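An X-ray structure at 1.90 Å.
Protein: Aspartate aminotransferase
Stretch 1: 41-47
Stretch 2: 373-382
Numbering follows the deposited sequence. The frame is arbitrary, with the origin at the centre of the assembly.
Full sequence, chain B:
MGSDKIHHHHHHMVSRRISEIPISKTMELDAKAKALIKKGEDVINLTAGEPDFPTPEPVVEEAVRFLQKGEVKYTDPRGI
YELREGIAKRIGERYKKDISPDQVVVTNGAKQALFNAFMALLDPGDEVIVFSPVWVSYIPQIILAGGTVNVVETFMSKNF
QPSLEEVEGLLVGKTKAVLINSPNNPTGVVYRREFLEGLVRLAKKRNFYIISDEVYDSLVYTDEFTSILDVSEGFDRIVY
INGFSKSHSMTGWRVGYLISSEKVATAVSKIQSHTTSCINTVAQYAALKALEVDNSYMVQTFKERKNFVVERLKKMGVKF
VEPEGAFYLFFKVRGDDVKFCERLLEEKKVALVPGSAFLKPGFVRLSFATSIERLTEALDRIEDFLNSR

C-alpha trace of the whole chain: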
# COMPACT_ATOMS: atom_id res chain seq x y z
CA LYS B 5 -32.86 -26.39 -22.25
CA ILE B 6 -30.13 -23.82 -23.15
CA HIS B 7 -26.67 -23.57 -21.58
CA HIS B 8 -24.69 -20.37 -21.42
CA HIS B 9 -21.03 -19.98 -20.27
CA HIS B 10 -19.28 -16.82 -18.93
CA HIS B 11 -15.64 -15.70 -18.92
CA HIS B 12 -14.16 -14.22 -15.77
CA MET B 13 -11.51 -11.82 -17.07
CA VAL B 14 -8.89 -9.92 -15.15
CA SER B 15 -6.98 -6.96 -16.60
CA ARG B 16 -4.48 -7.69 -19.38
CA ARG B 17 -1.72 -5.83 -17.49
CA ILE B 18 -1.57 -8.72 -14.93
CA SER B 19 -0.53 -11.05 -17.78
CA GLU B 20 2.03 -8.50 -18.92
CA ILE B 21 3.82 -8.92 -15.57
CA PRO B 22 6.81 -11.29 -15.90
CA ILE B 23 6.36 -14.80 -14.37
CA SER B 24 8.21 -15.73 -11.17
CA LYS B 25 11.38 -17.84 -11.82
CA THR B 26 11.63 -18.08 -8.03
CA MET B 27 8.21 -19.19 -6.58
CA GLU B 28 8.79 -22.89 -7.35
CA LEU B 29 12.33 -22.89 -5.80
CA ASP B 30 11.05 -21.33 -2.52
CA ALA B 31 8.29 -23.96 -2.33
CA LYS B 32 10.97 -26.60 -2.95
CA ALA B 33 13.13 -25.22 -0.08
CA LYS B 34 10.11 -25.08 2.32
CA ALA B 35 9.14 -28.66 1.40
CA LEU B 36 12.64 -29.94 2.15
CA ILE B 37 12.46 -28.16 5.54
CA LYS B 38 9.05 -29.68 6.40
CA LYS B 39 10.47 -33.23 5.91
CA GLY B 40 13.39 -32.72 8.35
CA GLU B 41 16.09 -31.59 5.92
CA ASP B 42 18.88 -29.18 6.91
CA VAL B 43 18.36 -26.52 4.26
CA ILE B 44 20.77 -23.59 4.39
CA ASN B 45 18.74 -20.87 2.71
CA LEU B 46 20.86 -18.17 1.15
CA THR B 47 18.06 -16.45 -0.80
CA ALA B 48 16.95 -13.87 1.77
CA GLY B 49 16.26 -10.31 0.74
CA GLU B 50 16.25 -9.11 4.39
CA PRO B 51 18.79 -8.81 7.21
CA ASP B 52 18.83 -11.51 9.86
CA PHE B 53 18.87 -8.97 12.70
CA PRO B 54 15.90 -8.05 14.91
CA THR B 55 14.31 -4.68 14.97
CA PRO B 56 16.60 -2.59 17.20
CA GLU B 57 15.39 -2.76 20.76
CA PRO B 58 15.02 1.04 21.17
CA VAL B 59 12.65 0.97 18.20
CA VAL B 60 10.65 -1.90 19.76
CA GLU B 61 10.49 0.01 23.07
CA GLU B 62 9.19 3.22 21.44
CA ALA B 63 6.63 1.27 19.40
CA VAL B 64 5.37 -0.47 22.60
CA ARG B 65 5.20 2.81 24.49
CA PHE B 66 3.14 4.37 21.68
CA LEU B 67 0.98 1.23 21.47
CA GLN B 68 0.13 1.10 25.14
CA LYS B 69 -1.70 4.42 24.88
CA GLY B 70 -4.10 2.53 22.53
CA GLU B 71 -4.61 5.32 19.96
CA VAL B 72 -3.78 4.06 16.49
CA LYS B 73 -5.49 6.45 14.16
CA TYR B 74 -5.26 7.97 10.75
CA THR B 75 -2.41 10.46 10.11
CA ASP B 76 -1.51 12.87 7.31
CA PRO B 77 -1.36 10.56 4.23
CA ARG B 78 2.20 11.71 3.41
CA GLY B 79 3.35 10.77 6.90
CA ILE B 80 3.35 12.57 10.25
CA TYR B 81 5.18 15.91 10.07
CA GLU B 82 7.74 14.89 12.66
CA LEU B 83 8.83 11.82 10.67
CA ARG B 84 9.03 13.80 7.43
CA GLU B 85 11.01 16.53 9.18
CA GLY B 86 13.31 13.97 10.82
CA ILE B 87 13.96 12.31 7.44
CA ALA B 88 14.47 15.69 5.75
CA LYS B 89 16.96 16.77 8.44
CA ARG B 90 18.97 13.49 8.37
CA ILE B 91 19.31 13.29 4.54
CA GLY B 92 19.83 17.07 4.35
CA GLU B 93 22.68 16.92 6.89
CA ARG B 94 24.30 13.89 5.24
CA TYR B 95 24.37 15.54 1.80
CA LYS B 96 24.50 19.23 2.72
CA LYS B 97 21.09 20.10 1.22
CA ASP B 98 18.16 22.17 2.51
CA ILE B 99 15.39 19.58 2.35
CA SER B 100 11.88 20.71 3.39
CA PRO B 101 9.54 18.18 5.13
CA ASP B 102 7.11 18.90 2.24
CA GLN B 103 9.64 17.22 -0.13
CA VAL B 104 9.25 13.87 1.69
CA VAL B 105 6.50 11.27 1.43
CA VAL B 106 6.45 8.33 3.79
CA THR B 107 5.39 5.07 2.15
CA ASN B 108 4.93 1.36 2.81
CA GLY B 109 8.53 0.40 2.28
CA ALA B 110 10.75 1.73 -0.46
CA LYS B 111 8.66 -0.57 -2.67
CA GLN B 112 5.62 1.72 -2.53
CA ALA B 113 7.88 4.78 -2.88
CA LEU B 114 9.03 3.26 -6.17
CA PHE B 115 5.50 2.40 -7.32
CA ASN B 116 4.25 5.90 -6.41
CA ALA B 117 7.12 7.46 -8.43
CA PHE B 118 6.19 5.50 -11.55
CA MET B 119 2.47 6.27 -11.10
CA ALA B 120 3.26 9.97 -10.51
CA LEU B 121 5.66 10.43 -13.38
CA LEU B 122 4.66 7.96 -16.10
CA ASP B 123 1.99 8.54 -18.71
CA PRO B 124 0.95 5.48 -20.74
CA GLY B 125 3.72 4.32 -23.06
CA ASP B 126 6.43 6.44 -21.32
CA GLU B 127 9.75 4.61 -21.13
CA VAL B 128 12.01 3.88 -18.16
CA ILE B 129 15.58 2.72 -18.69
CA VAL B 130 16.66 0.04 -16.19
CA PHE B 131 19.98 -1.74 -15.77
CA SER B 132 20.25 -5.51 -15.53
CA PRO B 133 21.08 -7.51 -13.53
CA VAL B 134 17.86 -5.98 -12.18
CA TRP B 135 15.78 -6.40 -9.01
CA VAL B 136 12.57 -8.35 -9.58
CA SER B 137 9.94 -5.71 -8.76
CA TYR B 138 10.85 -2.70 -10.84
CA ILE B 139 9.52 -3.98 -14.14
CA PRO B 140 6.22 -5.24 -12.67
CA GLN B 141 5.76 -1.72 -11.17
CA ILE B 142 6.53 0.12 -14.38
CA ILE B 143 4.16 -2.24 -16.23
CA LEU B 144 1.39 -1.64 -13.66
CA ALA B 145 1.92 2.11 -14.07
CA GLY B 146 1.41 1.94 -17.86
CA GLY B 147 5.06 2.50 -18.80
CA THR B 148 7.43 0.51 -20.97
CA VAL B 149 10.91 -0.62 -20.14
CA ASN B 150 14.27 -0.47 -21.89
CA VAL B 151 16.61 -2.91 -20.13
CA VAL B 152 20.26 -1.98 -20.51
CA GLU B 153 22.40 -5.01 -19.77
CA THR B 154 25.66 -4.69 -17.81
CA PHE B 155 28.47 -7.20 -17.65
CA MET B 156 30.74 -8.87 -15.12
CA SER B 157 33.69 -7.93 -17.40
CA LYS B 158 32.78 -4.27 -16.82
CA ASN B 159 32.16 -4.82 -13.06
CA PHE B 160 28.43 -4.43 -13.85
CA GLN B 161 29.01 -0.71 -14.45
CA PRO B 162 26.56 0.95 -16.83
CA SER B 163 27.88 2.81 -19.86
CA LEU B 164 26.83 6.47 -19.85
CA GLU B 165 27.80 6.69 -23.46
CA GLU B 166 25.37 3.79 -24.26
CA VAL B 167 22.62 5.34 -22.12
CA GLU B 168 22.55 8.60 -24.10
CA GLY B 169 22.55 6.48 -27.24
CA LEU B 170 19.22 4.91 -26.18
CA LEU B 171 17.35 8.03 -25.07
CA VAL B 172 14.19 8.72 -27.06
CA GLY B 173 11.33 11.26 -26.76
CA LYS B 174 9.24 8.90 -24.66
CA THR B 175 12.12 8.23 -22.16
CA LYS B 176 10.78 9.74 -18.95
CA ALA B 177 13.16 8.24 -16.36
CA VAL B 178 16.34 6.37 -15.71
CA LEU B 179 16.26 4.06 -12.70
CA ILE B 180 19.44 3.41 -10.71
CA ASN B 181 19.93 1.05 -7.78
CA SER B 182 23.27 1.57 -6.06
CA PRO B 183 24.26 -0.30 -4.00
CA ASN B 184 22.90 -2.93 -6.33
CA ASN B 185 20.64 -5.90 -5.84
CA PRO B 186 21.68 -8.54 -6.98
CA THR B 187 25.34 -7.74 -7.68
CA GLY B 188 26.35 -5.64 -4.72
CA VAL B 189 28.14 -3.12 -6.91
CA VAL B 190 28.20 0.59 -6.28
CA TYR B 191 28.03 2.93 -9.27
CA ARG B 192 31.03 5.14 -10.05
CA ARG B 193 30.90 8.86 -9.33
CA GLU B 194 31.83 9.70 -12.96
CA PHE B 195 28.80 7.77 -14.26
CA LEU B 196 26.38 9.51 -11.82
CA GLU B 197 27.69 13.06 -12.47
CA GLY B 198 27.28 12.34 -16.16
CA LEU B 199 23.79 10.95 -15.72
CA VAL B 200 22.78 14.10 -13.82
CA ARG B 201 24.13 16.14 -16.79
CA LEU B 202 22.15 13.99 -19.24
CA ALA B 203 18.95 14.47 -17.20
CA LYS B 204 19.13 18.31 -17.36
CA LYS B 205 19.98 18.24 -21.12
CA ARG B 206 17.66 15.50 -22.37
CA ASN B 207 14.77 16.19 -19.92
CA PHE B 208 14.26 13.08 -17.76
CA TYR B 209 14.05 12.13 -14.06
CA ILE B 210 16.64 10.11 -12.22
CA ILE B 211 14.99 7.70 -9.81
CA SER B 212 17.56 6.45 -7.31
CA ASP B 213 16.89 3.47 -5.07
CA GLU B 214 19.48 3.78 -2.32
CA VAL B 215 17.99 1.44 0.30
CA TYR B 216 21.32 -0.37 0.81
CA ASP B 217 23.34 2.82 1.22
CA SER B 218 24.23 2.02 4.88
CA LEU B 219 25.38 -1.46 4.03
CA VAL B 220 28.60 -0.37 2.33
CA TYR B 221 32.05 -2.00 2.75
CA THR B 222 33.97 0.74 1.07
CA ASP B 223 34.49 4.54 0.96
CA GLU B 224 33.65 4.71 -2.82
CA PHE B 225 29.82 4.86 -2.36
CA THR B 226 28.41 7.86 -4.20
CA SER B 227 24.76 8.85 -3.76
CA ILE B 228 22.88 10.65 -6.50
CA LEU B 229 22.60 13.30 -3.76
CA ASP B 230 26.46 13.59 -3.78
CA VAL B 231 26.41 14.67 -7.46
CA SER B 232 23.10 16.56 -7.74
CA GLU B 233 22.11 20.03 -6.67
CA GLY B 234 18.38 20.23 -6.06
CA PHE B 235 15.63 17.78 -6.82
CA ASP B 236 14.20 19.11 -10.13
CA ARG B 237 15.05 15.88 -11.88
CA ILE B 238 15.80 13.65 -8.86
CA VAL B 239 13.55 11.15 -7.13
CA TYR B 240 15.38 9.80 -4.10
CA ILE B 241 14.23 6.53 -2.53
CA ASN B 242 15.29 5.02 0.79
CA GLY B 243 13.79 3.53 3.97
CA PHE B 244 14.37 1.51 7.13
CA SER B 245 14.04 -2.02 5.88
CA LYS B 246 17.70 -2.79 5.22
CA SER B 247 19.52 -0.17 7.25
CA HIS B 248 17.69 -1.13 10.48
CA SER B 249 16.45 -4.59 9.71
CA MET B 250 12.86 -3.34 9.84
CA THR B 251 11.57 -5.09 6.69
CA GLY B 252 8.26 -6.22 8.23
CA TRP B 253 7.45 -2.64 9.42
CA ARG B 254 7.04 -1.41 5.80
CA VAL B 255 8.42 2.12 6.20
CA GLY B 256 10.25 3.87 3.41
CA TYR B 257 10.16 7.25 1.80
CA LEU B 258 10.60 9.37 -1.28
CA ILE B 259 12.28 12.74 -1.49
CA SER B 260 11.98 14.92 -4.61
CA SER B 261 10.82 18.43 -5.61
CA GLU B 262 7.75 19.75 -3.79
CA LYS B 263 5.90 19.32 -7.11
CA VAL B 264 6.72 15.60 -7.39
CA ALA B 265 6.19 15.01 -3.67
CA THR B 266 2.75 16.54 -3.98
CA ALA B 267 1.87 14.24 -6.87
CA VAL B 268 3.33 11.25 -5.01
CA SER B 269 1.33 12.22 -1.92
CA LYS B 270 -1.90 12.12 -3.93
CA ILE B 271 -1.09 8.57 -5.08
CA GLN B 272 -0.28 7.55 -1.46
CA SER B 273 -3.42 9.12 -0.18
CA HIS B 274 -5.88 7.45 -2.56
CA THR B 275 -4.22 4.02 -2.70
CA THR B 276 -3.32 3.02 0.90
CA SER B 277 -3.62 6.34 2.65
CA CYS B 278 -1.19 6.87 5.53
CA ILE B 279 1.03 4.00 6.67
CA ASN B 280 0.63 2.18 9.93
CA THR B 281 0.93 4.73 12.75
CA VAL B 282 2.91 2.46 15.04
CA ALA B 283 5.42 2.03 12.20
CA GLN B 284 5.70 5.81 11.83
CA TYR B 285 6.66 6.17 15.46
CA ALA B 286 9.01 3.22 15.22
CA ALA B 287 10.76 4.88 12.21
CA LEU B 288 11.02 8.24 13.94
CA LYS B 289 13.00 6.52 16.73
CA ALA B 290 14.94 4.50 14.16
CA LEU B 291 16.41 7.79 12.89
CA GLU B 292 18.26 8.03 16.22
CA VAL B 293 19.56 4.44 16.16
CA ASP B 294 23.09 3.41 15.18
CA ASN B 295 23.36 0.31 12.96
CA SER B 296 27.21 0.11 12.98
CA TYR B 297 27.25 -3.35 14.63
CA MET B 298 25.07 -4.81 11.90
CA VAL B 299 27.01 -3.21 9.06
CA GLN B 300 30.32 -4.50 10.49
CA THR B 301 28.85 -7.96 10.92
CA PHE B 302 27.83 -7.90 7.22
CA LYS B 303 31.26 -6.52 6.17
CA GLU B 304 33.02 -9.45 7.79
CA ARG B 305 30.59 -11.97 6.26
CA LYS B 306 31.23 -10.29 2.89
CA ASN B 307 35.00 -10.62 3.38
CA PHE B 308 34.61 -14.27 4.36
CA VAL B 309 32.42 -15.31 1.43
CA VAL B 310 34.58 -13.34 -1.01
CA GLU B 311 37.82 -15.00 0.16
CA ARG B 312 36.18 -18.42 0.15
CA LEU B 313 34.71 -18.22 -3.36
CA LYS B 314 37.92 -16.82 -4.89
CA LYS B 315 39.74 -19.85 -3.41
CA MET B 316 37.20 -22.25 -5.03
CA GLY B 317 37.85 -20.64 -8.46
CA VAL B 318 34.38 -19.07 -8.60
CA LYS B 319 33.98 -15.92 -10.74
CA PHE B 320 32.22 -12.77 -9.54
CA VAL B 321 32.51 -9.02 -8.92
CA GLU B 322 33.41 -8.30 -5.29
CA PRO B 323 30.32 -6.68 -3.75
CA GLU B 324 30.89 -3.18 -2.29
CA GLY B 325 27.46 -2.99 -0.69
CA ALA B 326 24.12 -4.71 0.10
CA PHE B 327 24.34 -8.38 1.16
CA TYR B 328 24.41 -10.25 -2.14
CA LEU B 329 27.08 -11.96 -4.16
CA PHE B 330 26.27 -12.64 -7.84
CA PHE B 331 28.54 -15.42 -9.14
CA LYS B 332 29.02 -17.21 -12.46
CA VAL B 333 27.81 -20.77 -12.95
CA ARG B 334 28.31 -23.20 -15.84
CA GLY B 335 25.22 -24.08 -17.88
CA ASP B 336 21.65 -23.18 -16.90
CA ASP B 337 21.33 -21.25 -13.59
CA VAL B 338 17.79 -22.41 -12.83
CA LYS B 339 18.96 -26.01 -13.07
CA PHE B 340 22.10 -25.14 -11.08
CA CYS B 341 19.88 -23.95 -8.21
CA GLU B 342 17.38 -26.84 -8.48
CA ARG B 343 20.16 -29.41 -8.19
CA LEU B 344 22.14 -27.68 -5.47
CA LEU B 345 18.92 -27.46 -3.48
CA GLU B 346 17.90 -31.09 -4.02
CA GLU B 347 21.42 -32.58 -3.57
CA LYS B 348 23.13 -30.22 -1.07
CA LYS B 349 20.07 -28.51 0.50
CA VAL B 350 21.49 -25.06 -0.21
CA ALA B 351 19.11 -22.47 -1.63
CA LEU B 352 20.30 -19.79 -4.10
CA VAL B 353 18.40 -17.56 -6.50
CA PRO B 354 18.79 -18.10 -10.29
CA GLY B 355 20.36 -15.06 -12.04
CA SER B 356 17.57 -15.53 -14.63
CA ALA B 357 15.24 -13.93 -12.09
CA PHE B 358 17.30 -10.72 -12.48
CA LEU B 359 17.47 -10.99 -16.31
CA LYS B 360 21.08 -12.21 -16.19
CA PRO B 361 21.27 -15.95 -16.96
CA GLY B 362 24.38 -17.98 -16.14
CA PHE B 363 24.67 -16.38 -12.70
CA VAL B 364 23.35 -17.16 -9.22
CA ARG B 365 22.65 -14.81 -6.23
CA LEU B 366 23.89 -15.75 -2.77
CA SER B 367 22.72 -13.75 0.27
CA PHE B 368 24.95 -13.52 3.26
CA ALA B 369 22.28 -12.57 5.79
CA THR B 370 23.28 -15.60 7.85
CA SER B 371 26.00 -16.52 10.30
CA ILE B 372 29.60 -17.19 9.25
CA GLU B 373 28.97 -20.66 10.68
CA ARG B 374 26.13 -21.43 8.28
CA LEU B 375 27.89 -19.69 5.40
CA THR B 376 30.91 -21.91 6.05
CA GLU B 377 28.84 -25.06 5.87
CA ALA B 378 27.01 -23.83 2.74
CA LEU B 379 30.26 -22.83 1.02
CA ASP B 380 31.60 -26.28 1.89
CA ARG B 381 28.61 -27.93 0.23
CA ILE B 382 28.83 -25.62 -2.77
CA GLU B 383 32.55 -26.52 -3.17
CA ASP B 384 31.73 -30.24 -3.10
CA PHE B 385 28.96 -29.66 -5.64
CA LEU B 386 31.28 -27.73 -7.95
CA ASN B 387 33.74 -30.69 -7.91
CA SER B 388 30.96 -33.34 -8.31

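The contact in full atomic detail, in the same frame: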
# COMPACT_ATOMS: atom_id res chain seq x y z
N GLU B 41 14.81 -31.79 6.59
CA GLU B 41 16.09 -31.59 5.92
C GLU B 41 16.74 -30.28 6.42
O GLU B 41 16.05 -29.30 6.77
CB GLU B 41 15.93 -31.57 4.40
CG GLU B 41 15.30 -32.83 3.81
CD GLU B 41 16.26 -34.00 3.72
OE1 GLU B 41 15.82 -35.08 3.22
OE2 GLU B 41 17.44 -33.86 4.13
N ASP B 42 18.08 -30.31 6.44
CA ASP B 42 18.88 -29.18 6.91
C ASP B 42 19.20 -28.24 5.75
O ASP B 42 20.33 -28.23 5.23
CB ASP B 42 20.17 -29.67 7.60
CG ASP B 42 20.96 -28.51 8.23
OD1 ASP B 42 20.36 -27.42 8.53
OD2 ASP B 42 22.19 -28.62 8.44
N VAL B 43 18.21 -27.46 5.36
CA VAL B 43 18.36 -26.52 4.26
C VAL B 43 19.04 -25.26 4.77
O VAL B 43 18.53 -24.62 5.70
CB VAL B 43 16.98 -26.14 3.64
CG1 VAL B 43 17.11 -24.94 2.70
CG2 VAL B 43 16.37 -27.34 2.91
N ILE B 44 20.18 -24.90 4.18
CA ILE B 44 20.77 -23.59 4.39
C ILE B 44 20.25 -22.69 3.27
O ILE B 44 20.53 -22.90 2.10
CB ILE B 44 22.32 -23.65 4.44
CG1 ILE B 44 22.80 -24.69 5.46
CG2 ILE B 44 22.89 -22.28 4.79
CD1 ILE B 44 24.23 -25.16 5.23
N ASN B 45 19.48 -21.69 3.65
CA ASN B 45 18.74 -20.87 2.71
C ASN B 45 19.44 -19.55 2.57
O ASN B 45 19.34 -18.70 3.43
CB ASN B 45 17.29 -20.64 3.19
CG ASN B 45 16.38 -20.06 2.08
OD1 ASN B 45 16.77 -19.10 1.40
ND2 ASN B 45 15.20 -20.66 1.88
N LEU B 46 20.13 -19.38 1.46
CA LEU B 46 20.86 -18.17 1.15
C LEU B 46 20.17 -17.32 0.08
O LEU B 46 20.84 -16.69 -0.75
CB LEU B 46 22.26 -18.57 0.69
CG LEU B 46 22.92 -19.47 1.71
CD1 LEU B 46 24.29 -19.85 1.22
CD2 LEU B 46 22.96 -18.80 3.10
N THR B 47 18.84 -17.27 0.13
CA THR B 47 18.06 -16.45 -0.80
C THR B 47 17.48 -15.18 -0.21
O THR B 47 16.88 -14.40 -0.94
CB THR B 47 16.87 -17.25 -1.40
OG1 THR B 47 15.93 -17.62 -0.37
CG2 THR B 47 17.33 -18.56 -2.05
N GLU B 373 29.05 -19.22 10.45
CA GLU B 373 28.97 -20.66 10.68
C GLU B 373 28.18 -21.37 9.57
O GLU B 373 28.63 -22.37 9.02
CB GLU B 373 28.30 -20.94 12.04
CG GLU B 373 28.26 -22.44 12.39
CD GLU B 373 27.48 -22.77 13.66
OE1 GLU B 373 26.76 -21.89 14.17
OE2 GLU B 373 27.59 -23.93 14.16
N ARG B 374 27.01 -20.85 9.29
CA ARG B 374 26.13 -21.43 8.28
C ARG B 374 26.67 -21.20 6.88
O ARG B 374 26.56 -22.08 6.04
CB ARG B 374 24.73 -20.85 8.40
CG ARG B 374 24.03 -21.23 9.68
CD ARG B 374 23.58 -22.67 9.73
NE ARG B 374 22.24 -22.84 9.16
CZ ARG B 374 21.69 -24.02 8.83
NH1 ARG B 374 22.38 -25.15 8.99
NH2 ARG B 374 20.46 -24.05 8.32
N LEU B 375 27.22 -20.01 6.65
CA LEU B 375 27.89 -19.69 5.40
C LEU B 375 29.05 -20.65 5.13
O LEU B 375 29.28 -21.03 4.00
CB LEU B 375 28.41 -18.25 5.41
CG LEU B 375 27.36 -17.13 5.28
CD1 LEU B 375 28.05 -15.82 5.55
CD2 LEU B 375 26.75 -17.13 3.91
N THR B 376 29.78 -21.02 6.18
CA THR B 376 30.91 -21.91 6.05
C THR B 376 30.45 -23.27 5.60
O THR B 376 31.08 -23.88 4.74
CB THR B 376 31.67 -22.06 7.38
OG1 THR B 376 32.23 -20.80 7.77
CG2 THR B 376 32.90 -22.95 7.20
N GLU B 377 29.39 -23.76 6.23
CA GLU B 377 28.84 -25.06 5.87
C GLU B 377 28.28 -25.01 4.45
O GLU B 377 28.47 -25.95 3.71
CB GLU B 377 27.73 -25.49 6.84
CG GLU B 377 27.84 -26.95 7.29
CD GLU B 377 26.99 -27.93 6.52
OE1 GLU B 377 25.75 -27.75 6.63
OE2 GLU B 377 27.54 -28.89 5.87
N ALA B 378 27.59 -23.93 4.08
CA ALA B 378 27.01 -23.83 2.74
C ALA B 378 28.10 -23.78 1.69
O ALA B 378 28.00 -24.46 0.68
CB ALA B 378 26.10 -22.61 2.60
N LEU B 379 29.15 -23.01 1.96
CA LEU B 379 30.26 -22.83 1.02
C LEU B 379 31.06 -24.10 0.84
O LEU B 379 31.60 -24.34 -0.26
CB LEU B 379 31.15 -21.67 1.42
CG LEU B 379 30.49 -20.33 1.09
CD1 LEU B 379 31.09 -19.16 1.90
CD2 LEU B 379 30.58 -20.05 -0.40
N ASP B 380 31.11 -24.90 1.91
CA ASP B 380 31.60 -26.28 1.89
C ASP B 380 30.82 -27.12 0.91
O ASP B 380 31.39 -27.81 0.07
CB ASP B 380 31.43 -26.94 3.27
CG ASP B 380 32.61 -26.76 4.18
OD1 ASP B 380 32.51 -27.13 5.38
OD2 ASP B 380 33.70 -26.29 3.79
N ARG B 381 29.49 -27.09 1.05
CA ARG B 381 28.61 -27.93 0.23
C ARG B 381 28.67 -27.51 -1.23
O ARG B 381 28.68 -28.34 -2.12
CB ARG B 381 27.17 -27.85 0.70
CG ARG B 381 26.89 -28.40 2.09
CD ARG B 381 25.55 -27.94 2.56
NE ARG B 381 25.17 -28.45 3.88
CZ ARG B 381 23.92 -28.46 4.33
NH1 ARG B 381 22.91 -28.04 3.57
NH2 ARG B 381 23.68 -28.91 5.55
N ILE B 382 28.70 -26.19 -1.44
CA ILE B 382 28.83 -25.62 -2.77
C ILE B 382 30.13 -26.06 -3.43
O ILE B 382 30.11 -26.34 -4.61
CB ILE B 382 28.69 -24.07 -2.72
CG1 ILE B 382 27.23 -23.69 -2.41
CG2 ILE B 382 29.12 -23.42 -4.07
CD1 ILE B 382 27.02 -22.22 -2.20

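A recurring solution for packing an extended segment against a helix is to let alternate side chains meet one helical face, with apolar groups packed against the helix and charged groups folded over them. The contact between residues 41-47 and the helix 373-382 of this aspartate aminotransferase is a compact example, burying 436 Å² between segments more than three hundred residues apart in sequence.

The centre is Ile-44, which has the largest covered area of any residue here. Its CA lies 6.5 Å from the CA of Ala-378, whose small CB points toward it. The CA-to-CB bond points toward the helix, and with chi1 in m and chi2 in t the side chain rests against it: CG2 lies 3.9 Å from Ala-378 CB, while CD1 comes within 3.8 Å of Ala-378 N. Asp-42 and Leu-46 also direct their CB atoms toward the helix, whereas Val-43 and Asn-45 turn away, the alternation expected of extended chain. Leu-46 continues the apolar surface, its CD1 3.6 Å from Ala-378 CB and its CD2 4.2 Å from Leu-375 CD2; the CB of Leu-375 points away, but the end of its side chain comes nearer.

Arg-374 covers the next largest area. Placed one helical turn before Ala-378, it folds through three successive m rotamers so that its guanidinium lies with one face over Ile-44, CG1 being 3.6 Å from NH1. The edge is thereby left for Asp-42: Arg-374 NH1 donates to Asp-42 OD1 at 3.1 Å in a salt bridge, and NH2 adds a weak bond to the same OD1 at 3.4 Å. Arginine suits this position because its flat group can offer a face to a hydrocarbon and an edge to a carboxylate.

Arg-381 repeats the arrangement with a more extended chain. One face of its guanidinium is covered by Ile-44 CD1, 3.4 Å from CZ, and NH1 donates to the backbone oxygen, Asp-42 O, at 3.1 Å. A second salt bridge joins its NH2 to Asp-42 OD2 at 3.3 Å, though the hydrogen bond within it is weak. Thus the two arginines share one aspartate. Glu-377, a turn before Arg-381, steadies that guanidinium: Arg-381 NE donates to Glu-377 OE2 at 3.1 Å, and Arg-381 NH2 lies 2.6 Å from Glu-377 OE1 in a salt bridge. Glu-377 OE1 and Asp-42 OD2 are like charges 4.1 Å apart, a proximity made tolerable by the Arg-381 NH2 that both engage.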